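Local coordinates for trehalose-6-phosphate phosphatase (Cryptococcus neoformans, PDB 5DX9), which belongs to the trehalose-phosphatase family of the HAD clan, holding a magnesium ion and a glycan in a pocket of the fold, at residues N19-L24 with C55-N60; N236-K241 with T264-G269. All coordinates share one frame; numbering follows the deposited sequence.

Contact 1. Residues N19-L24 with C55-N60; sequences NKRLLL and CKDPKN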
ATOM      1  N   ASN A  19      17.350  -5.421  14.332  1.00 61.25           N
ATOM      2  CA  ASN A  19      18.288  -4.315  14.169  1.00 62.03           C
ATOM      3  C   ASN A  19      17.704  -3.202  13.305  1.00 59.98           C
ATOM      4  O   ASN A  19      17.772  -2.027  13.665  1.00 60.35           O
ATOM      5  CB  ASN A  19      19.599  -4.814  13.562  1.00 61.71           C
ATOM      6  CG  ASN A  19      20.334  -5.776  14.478  1.00 67.30           C
ATOM      7  OD1 ASN A  19      20.374  -5.583  15.697  1.00 64.40           O
ATOM      8  ND2 ASN A  19      20.915  -6.822  13.896  1.00 67.75           N
ATOM      9  N   LYS A  20      17.135  -3.578  12.163  1.00 60.05           N
ATOM     10  CA  LYS A  20      16.472  -2.615  11.289  1.00 56.93           C
ATOM     11  C   LYS A  20      15.106  -3.132  10.850  1.00 55.44           C
ATOM     12  O   LYS A  20      14.990  -4.225  10.297  1.00 51.83           O
ATOM     13  CB  LYS A  20      17.337  -2.302  10.069  1.00 55.99           C
ATOM     14  CG  LYS A  20      16.965  -0.995   9.392  1.00 55.64           C
ATOM     15  CD  LYS A  20      18.188  -0.123   9.180  1.00 60.34           C
ATOM     16  CE  LYS A  20      17.808   1.335   9.006  1.00 58.05           C
ATOM     17  NZ  LYS A  20      17.249   1.902  10.269  1.00 62.14           N
ATOM     18  N   ARG A  21      14.072  -2.332  11.089  1.00 54.63           N
ATOM     19  CA  ARG A  21      12.701  -2.776  10.873  1.00 51.00           C
ATOM     20  C   ARG A  21      11.981  -1.983   9.780  1.00 52.60           C
ATOM     21  O   ARG A  21      11.910  -0.755   9.828  1.00 52.39           O
ATOM     22  CB  ARG A  21      11.924  -2.691  12.188  1.00 51.87           C
ATOM     23  CG  ARG A  21      12.570  -3.487  13.318  1.00 53.38           C
ATOM     24  CD  ARG A  21      11.734  -3.454  14.582  1.00 53.92           C
ATOM     25  NE  ARG A  21      11.786  -2.148  15.228  1.00 58.04           N
ATOM     26  CZ  ARG A  21      12.411  -1.905  16.375  1.00 57.94           C
ATOM     27  NH1 ARG A  21      13.031  -2.886  17.018  1.00 57.53           N
ATOM     28  NH2 ARG A  21      12.408  -0.679  16.884  1.00 54.91           N
ATOM     29  N   LEU A  22      11.456  -2.703   8.794  1.00 51.46           N
ATOM     30  CA  LEU A  22      10.646  -2.104   7.739  1.00 48.02           C
ATOM     31  C   LEU A  22       9.169  -2.216   8.104  1.00 48.00           C
ATOM     32  O   LEU A  22       8.619  -3.316   8.166  1.00 45.51           O
ATOM     33  CB  LEU A  22      10.928  -2.781   6.395  1.00 45.76           C
ATOM     34  CG  LEU A  22      10.428  -2.085   5.126  1.00 45.46           C
ATOM     35  CD1 LEU A  22      10.956  -0.661   5.046  1.00 50.09           C
ATOM     36  CD2 LEU A  22      10.838  -2.877   3.892  1.00 44.53           C
ATOM     37  N   LEU A  23       8.533  -1.077   8.361  1.00 46.74           N
ATOM     38  CA  LEU A  23       7.143  -1.070   8.801  1.00 48.12           C
ATOM     39  C   LEU A  23       6.240  -0.399   7.769  1.00 49.66           C
ATOM     40  O   LEU A  23       6.310   0.813   7.557  1.00 48.72           O
ATOM     41  CB  LEU A  23       7.012  -0.370  10.156  1.00 43.95           C
ATOM     42  CG  LEU A  23       7.892  -0.913  11.285  1.00 48.88           C
ATOM     43  CD1 LEU A  23       7.629  -0.159  12.593  1.00 46.44           C
ATOM     44  CD2 LEU A  23       7.682  -2.413  11.457  1.00 42.33           C
ATOM     45  N   LEU A  24       5.380  -1.194   7.141  1.00 44.33           N
ATOM     46  CA  LEU A  24       4.573  -0.717   6.024  1.00 42.89           C
ATOM     47  C   LEU A  24       3.083  -0.778   6.330  1.00 42.86           C
ATOM     48  O   LEU A  24       2.535  -1.851   6.582  1.00 42.61           O
ATOM     49  CB  LEU A  24       4.892  -1.534   4.774  1.00 42.75           C
ATOM     50  CG  LEU A  24       6.389  -1.611   4.466  1.00 43.44           C
ATOM     51  CD1 LEU A  24       6.673  -2.591   3.337  1.00 42.92           C
ATOM     52  CD2 LEU A  24       6.944  -0.227   4.147  1.00 44.54           C
ATOM     53  N   CYS A  55       8.112   6.173  14.118  1.00 56.69           N
ATOM     54  CA  CYS A  55       9.016   6.982  13.309  1.00 57.85           C
ATOM     55  C   CYS A  55      10.166   7.530  14.152  1.00 58.30           C
ATOM     56  O   CYS A  55      11.281   7.702  13.660  1.00 57.96           O
ATOM     57  CB  CYS A  55       8.256   8.129  12.640  1.00 58.36           C
ATOM     58  SG  CYS A  55       7.069   7.602  11.381  1.00 58.21           S
ATOM     59  N   LYS A  56       9.882   7.799  15.423  1.00 57.63           N
ATOM     60  CA  LYS A  56      10.878   8.309  16.362  1.00 59.86           C
ATOM     61  C   LYS A  56      12.065   7.358  16.513  1.00 58.57           C
ATOM     62  O   LYS A  56      13.184   7.789  16.789  1.00 60.40           O
ATOM     63  CB  LYS A  56      10.229   8.559  17.727  1.00 62.02           C
ATOM     64  CG  LYS A  56      11.204   8.883  18.853  1.00 68.25           C
ATOM     65  CD  LYS A  56      11.534  10.369  18.917  1.00 71.57           C
ATOM     66  CE  LYS A  56      12.503  10.673  20.058  1.00 74.01           C
ATOM     67  NZ  LYS A  56      11.952  10.299  21.397  1.00 71.34           N
ATOM     68  N   ASP A  57      11.816   6.066  16.329  1.00 57.52           N
ATOM     69  CA  ASP A  57      12.872   5.063  16.417  1.00 54.36           C
ATOM     70  C   ASP A  57      13.702   5.036  15.137  1.00 57.94           C
ATOM     71  O   ASP A  57      13.177   4.785  14.053  1.00 58.97           O
ATOM     72  CB  ASP A  57      12.277   3.679  16.694  1.00 55.24           C
ATOM     73  CG  ASP A  57      13.336   2.625  16.985  1.00 55.75           C
ATOM     74  OD1 ASP A  57      14.537   2.873  16.735  1.00 55.20           O
ATOM     75  OD2 ASP A  57      12.962   1.533  17.460  1.00 55.64           O
ATOM     76  N   PRO A  58      15.010   5.296  15.264  1.00 57.20           N
ATOM     77  CA  PRO A  58      15.949   5.236  14.138  1.00 57.60           C
ATOM     78  C   PRO A  58      16.075   3.828  13.560  1.00 54.78           C
ATOM     79  O   PRO A  58      16.530   3.665  12.430  1.00 56.71           O
ATOM     80  CB  PRO A  58      17.274   5.689  14.761  1.00 59.20           C
ATOM     81  CG  PRO A  58      16.880   6.467  15.977  1.00 59.16           C
ATOM     82  CD  PRO A  58      15.652   5.788  16.494  1.00 56.42           C
ATOM     83  N   LYS A  59      15.678   2.826  14.337  1.00 54.95           N
ATOM     84  CA  LYS A  59      15.733   1.437  13.892  1.00 57.04           C
ATOM     85  C   LYS A  59      14.646   1.147  12.858  1.00 55.84           C
ATOM     86  O   LYS A  59      14.735   0.180  12.098  1.00 53.00           O
ATOM     87  CB  LYS A  59      15.597   0.491  15.089  1.00 55.35           C
ATOM     88  CG  LYS A  59      16.867   0.353  15.919  1.00 59.11           C
ATOM     89  CD  LYS A  59      16.594  -0.286  17.275  1.00 60.66           C
ATOM     90  CE  LYS A  59      16.541   0.762  18.384  1.00 62.97           C
ATOM     91  NZ  LYS A  59      16.345   0.151  19.734  1.00 64.79           N
ATOM     92  N   ASN A  60      13.629   2.001  12.828  1.00 53.66           N
ATOM     93  CA  ASN A  60      12.482   1.802  11.949  1.00 54.16           C
ATOM     94  C   ASN A  60      12.543   2.598  10.648  1.00 55.65           C
ATOM     95  O   ASN A  60      12.979   3.750  10.625  1.00 56.86           O
ATOM     96  CB  ASN A  60      11.191   2.159  12.688  1.00 51.37           C
ATOM     97  CG  ASN A  60      10.857   1.171  13.785  1.00 51.53           C
ATOM     98  OD1 ASN A  60      11.257   0.010  13.729  1.00 49.94           O
ATOM     99  ND2 ASN A  60      10.118   1.628  14.787  1.00 52.79           N
TER
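Arg21 and Asn60 pair where two parallel strands begin, their side chains rising from the same face of the sheet. Arg21 NE donates to Asn60 OD1 at 2.7 Å, in the amide plane and on a lone pair, although guanidinium and amide are turned 59° apart; a bend at chi3 (-72°) puts NE there. The same OD1 lies 3.2 Å from Arg21 CB. Asn60 ND2 is gripped by Leu54 O and Tyr15 OH, which fixes the amide's rotation, and Leu23 CD1 packs against Asn60 CG at 3.7 Å. Tyr15 also makes a cation-pi contact with Arg21. Beside this buried pair, Arg21 N bonds almost straight to Lys59 O (2.8 Å). A salt bridge from Arg21 NH2 to Asp57 OD2 is modelled too short for its geometry to be trusted.

The turn side is looser and meets solvent. Lys59 CB lies over the rim of one guanidinium face, 3.8 Å above its plane, and Lys59 CG touches Asn19 O at 3.4 Å. Lys59 N approaches Asp57 OD1 from over the carboxylate face (2.7 Å), an Asx turn. This turn leads helix 45-56 into strand 60-65, completing a beta-alpha-beta crossover of the Rossmann-like HAD core.

Contact 2. Residues N236-K241 with T264-G269; sequences NPVVMK and TIRSKG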
ATOM      1  N   ASN A 236      21.601 -20.340   2.091  1.00 80.70           N
ATOM      2  CA  ASN A 236      21.803 -19.656   0.819  1.00 79.63           C
ATOM      3  C   ASN A 236      21.501 -18.167   0.904  1.00 76.07           C
ATOM      4  O   ASN A 236      20.626 -17.749   1.660  1.00 73.05           O
ATOM      5  CB  ASN A 236      20.939 -20.293  -0.269  1.00 78.48           C
ATOM      6  CG  ASN A 236      21.323 -21.725  -0.544  1.00 79.29           C
ATOM      7  OD1 ASN A 236      22.499 -22.083  -0.493  1.00 81.94           O
ATOM      8  ND2 ASN A 236      20.332 -22.561  -0.822  1.00 77.86           N
ATOM      9  N   PRO A 237      22.238 -17.361   0.127  1.00 76.41           N
ATOM     10  CA  PRO A 237      22.011 -15.916   0.060  1.00 74.54           C
ATOM     11  C   PRO A 237      20.749 -15.586  -0.727  1.00 69.84           C
ATOM     12  O   PRO A 237      20.548 -16.132  -1.814  1.00 71.73           O
ATOM     13  CB  PRO A 237      23.258 -15.387  -0.668  1.00 74.69           C
ATOM     14  CG  PRO A 237      24.225 -16.547  -0.722  1.00 75.76           C
ATOM     15  CD  PRO A 237      23.379 -17.774  -0.706  1.00 75.92           C
ATOM     16  N   VAL A 238      19.906 -14.715  -0.187  1.00 69.70           N
ATOM     17  CA  VAL A 238      18.761 -14.219  -0.940  1.00 64.46           C
ATOM     18  C   VAL A 238      19.157 -12.940  -1.669  1.00 62.30           C
ATOM     19  O   VAL A 238      19.297 -11.880  -1.062  1.00 61.20           O
ATOM     20  CB  VAL A 238      17.542 -13.956  -0.039  1.00 65.07           C
ATOM     21  CG1 VAL A 238      17.947 -13.157   1.188  1.00 64.52           C
ATOM     22  CG2 VAL A 238      16.446 -13.244  -0.822  1.00 60.83           C
ATOM     23  N   VAL A 239      19.355 -13.057  -2.977  1.00 62.97           N
ATOM     24  CA  VAL A 239      19.809 -11.938  -3.788  1.00 59.71           C
ATOM     25  C   VAL A 239      18.640 -11.266  -4.499  1.00 63.42           C
ATOM     26  O   VAL A 239      17.707 -11.934  -4.948  1.00 63.86           O
ATOM     27  CB  VAL A 239      20.848 -12.391  -4.831  1.00 64.08           C
ATOM     28  CG1 VAL A 239      21.213 -11.242  -5.759  1.00 62.98           C
ATOM     29  CG2 VAL A 239      22.082 -12.943  -4.137  1.00 64.05           C
HETATM   30  N   MSE A 240      18.694  -9.943  -4.600  1.00 59.80           N
HETATM   31  CA  MSE A 240      17.632  -9.193  -5.253  1.00 55.06           C
HETATM   32  C   MSE A 240      18.170  -8.221  -6.298  1.00 56.67           C
HETATM   33  O   MSE A 240      19.006  -7.369  -5.994  1.00 58.01           O
HETATM   34  CB  MSE A 240      16.810  -8.432  -4.218  1.00 57.81           C
HETATM   35  CG  MSE A 240      15.627  -7.703  -4.807  1.00 58.35           C
HETATM   36 SE   MSE A 240      14.737  -6.551  -3.522  1.00 63.53          SE
HETATM   37  CE  MSE A 240      13.362  -5.849  -4.720  1.00 60.10           C
ATOM     38  N   LYS A 241      17.690  -8.356  -7.531  1.00 53.69           N
ATOM     39  CA  LYS A 241      18.020  -7.407  -8.588  1.00 56.19           C
ATOM     40  C   LYS A 241      17.322  -6.076  -8.334  1.00 54.52           C
ATOM     41  O   LYS A 241      16.315  -6.027  -7.627  1.00 55.09           O
ATOM     42  CB  LYS A 241      17.614  -7.942  -9.965  1.00 56.06           C
ATOM     43  CG  LYS A 241      18.194  -9.299 -10.341  1.00 60.11           C
ATOM     44  CD  LYS A 241      17.962  -9.586 -11.823  1.00 56.69           C
ATOM     45  CE  LYS A 241      18.260 -11.033 -12.190  1.00 60.02           C
ATOM     46  NZ  LYS A 241      17.079 -11.918 -11.967  1.00 61.55           N
ATOM     47  N   THR A 264      18.849  -9.289   4.009  1.00 53.67           N
ATOM     48  CA  THR A 264      19.017  -9.877   5.330  1.00 52.70           C
ATOM     49  C   THR A 264      17.749 -10.607   5.755  1.00 54.09           C
ATOM     50  O   THR A 264      17.800 -11.591   6.493  1.00 51.91           O
ATOM     51  CB  THR A 264      19.362  -8.803   6.379  1.00 53.80           C
ATOM     52  OG1 THR A 264      20.593  -8.162   6.021  1.00 54.55           O
ATOM     53  CG2 THR A 264      19.489  -9.422   7.767  1.00 49.44           C
ATOM     54  N   ILE A 265      16.612 -10.117   5.273  1.00 51.03           N
ATOM     55  CA  ILE A 265      15.312 -10.638   5.682  1.00 50.47           C
ATOM     56  C   ILE A 265      15.130 -12.114   5.337  1.00 45.98           C
ATOM     57  O   ILE A 265      15.522 -12.561   4.261  1.00 49.04           O
ATOM     58  CB  ILE A 265      14.162  -9.834   5.037  1.00 45.89           C
ATOM     59  CG1 ILE A 265      12.826 -10.230   5.655  1.00 43.45           C
ATOM     60  CG2 ILE A 265      14.147 -10.035   3.528  1.00 46.30           C
ATOM     61  CD1 ILE A 265      12.729  -9.912   7.128  1.00 45.95           C
ATOM     62  N   ARG A 266      14.549 -12.861   6.271  1.00 46.75           N
ATOM     63  CA  ARG A 266      14.124 -14.236   6.027  1.00 50.34           C
ATOM     64  C   ARG A 266      12.632 -14.359   6.336  1.00 46.41           C
ATOM     65  O   ARG A 266      12.093 -13.574   7.119  1.00 45.83           O
ATOM     66  CB  ARG A 266      14.938 -15.226   6.870  1.00 48.97           C
ATOM     67  CG  ARG A 266      16.371 -15.414   6.396  1.00 50.83           C
ATOM     68  CD  ARG A 266      16.409 -15.869   4.948  1.00 53.25           C
ATOM     69  NE  ARG A 266      17.771 -16.004   4.436  1.00 55.97           N
ATOM     70  CZ  ARG A 266      18.523 -14.985   4.029  1.00 59.41           C
ATOM     71  NH1 ARG A 266      18.055 -13.744   4.083  1.00 57.86           N
ATOM     72  NH2 ARG A 266      19.749 -15.207   3.575  1.00 59.68           N
ATOM     73  N   SER A 267      11.981 -15.347   5.725  1.00 46.37           N
ATOM     74  CA  SER A 267      10.522 -15.476   5.762  1.00 47.53           C
ATOM     75  C   SER A 267       9.952 -15.392   7.173  1.00 47.67           C
ATOM     76  O   SER A 267       8.874 -14.836   7.389  1.00 47.49           O
ATOM     77  CB  SER A 267      10.090 -16.794   5.116  1.00 48.99           C
ATOM     78  OG  SER A 267      10.209 -17.870   6.029  1.00 52.50           O
ATOM     79  N   LYS A 268      10.689 -15.938   8.131  1.00 43.73           N
ATOM     80  CA  LYS A 268      10.264 -15.945   9.522  1.00 45.18           C
ATOM     81  C   LYS A 268      10.201 -14.520  10.072  1.00 45.84           C
ATOM     82  O   LYS A 268       9.506 -14.251  11.053  1.00 44.65           O
ATOM     83  CB  LYS A 268      11.219 -16.808  10.351  1.00 52.33           C
ATOM     84  CG  LYS A 268      10.587 -17.518  11.531  1.00 51.78           C
ATOM     85  CD  LYS A 268      11.574 -18.514  12.121  1.00 52.13           C
ATOM     86  CE  LYS A 268      11.094 -19.074  13.446  1.00 48.53           C
ATOM     87  NZ  LYS A 268      12.139 -19.926  14.082  1.00 50.84           N
ATOM     88  N   GLY A 269      10.922 -13.610   9.423  1.00 44.92           N
ATOM     89  CA  GLY A 269      10.939 -12.217   9.828  1.00 48.09           C
ATOM     90  C   GLY A 269       9.881 -11.349   9.162  1.00 45.93           C
ATOM     91  O   GLY A 269       9.758 -10.165   9.479  1.00 44.69           O
TER
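Arg266 lays its guanidinium beside Val238, the two side chains running alongside each other in opposite senses. The arginine begins at CB, which points neither at nor away from strand 238-240, and CG stands beside its own backbone N. A bend at chi2 (-57°) then turns CD aside, and an extended chi3 carries NE onward; the first atom of the chain to come close to segment 236-241 is CZ. CZ lies 3.4 Å from Val238 CG1, the methyl that covers one face of the group. NH1 comes nearer still, 3.0 Å from CG1, a tight approach of a polar nitrogen to a methyl. Val238 CB sits farther out on the same face, 4.0 Å above the plane and displaced toward the rim.

NH1 is held from the arginine's own side of the contact. It donates to Ile265 O at 2.8 Å, standing 60° out of that carbonyl's plane, while the oxygen lies close to the guanidinium plane; Leu263 O is a second acceptor. The chain thus curls back over the backbone just before it. NH2, the other tip, reaches across to Asn236 O at 3.3 Å in a weak, bent bond (134° at the hydrogen), and the methyl CG1 of Val238 is also near it, at 3.6 Å.

One branch is therefore held by the backbone at the end of strand 261-263 and the start of the loop after it, while the other reaches the carbonyl of Asn236, weakly, at the approach to strand 238-240. After Arg266 the chain tightens into the 3-10 segment 267-269, closed by Gly269 N donating to Arg266 O at 2.6 Å. Val238 also pairs by its backbone with Leu263, so the arginine covers one end of the small two-stranded antiparallel sheet 238-240/261-263, at the loop connecting it with strand 270-275 of the central HAD sheet.

Overall arrangement
The centres of contact 1 and contact 2 are about 18 Å apart; their nearest atoms, about 7 Å apart, do not touch. In sequence contact 1 closes before contact 2 opens. Strand 206-211 connects them: Leu22 of contact 1 pairs by its backbone with Leu206 and Phe208, Gly269 of contact 2 with Ile207. The loop before that strand serves both, Asp205 accepting from Asn19 and Lys20, and Pro202 bonding to Thr264. The magnesium ion is bound by Asn26, Asp28 and Asp212, just past the far ends of strands 21-25 and 206-211. Contact 1 and the loop of contact 2 lie near the starting end of strand 206-211, away from the metal ligands; neither contact supplies one.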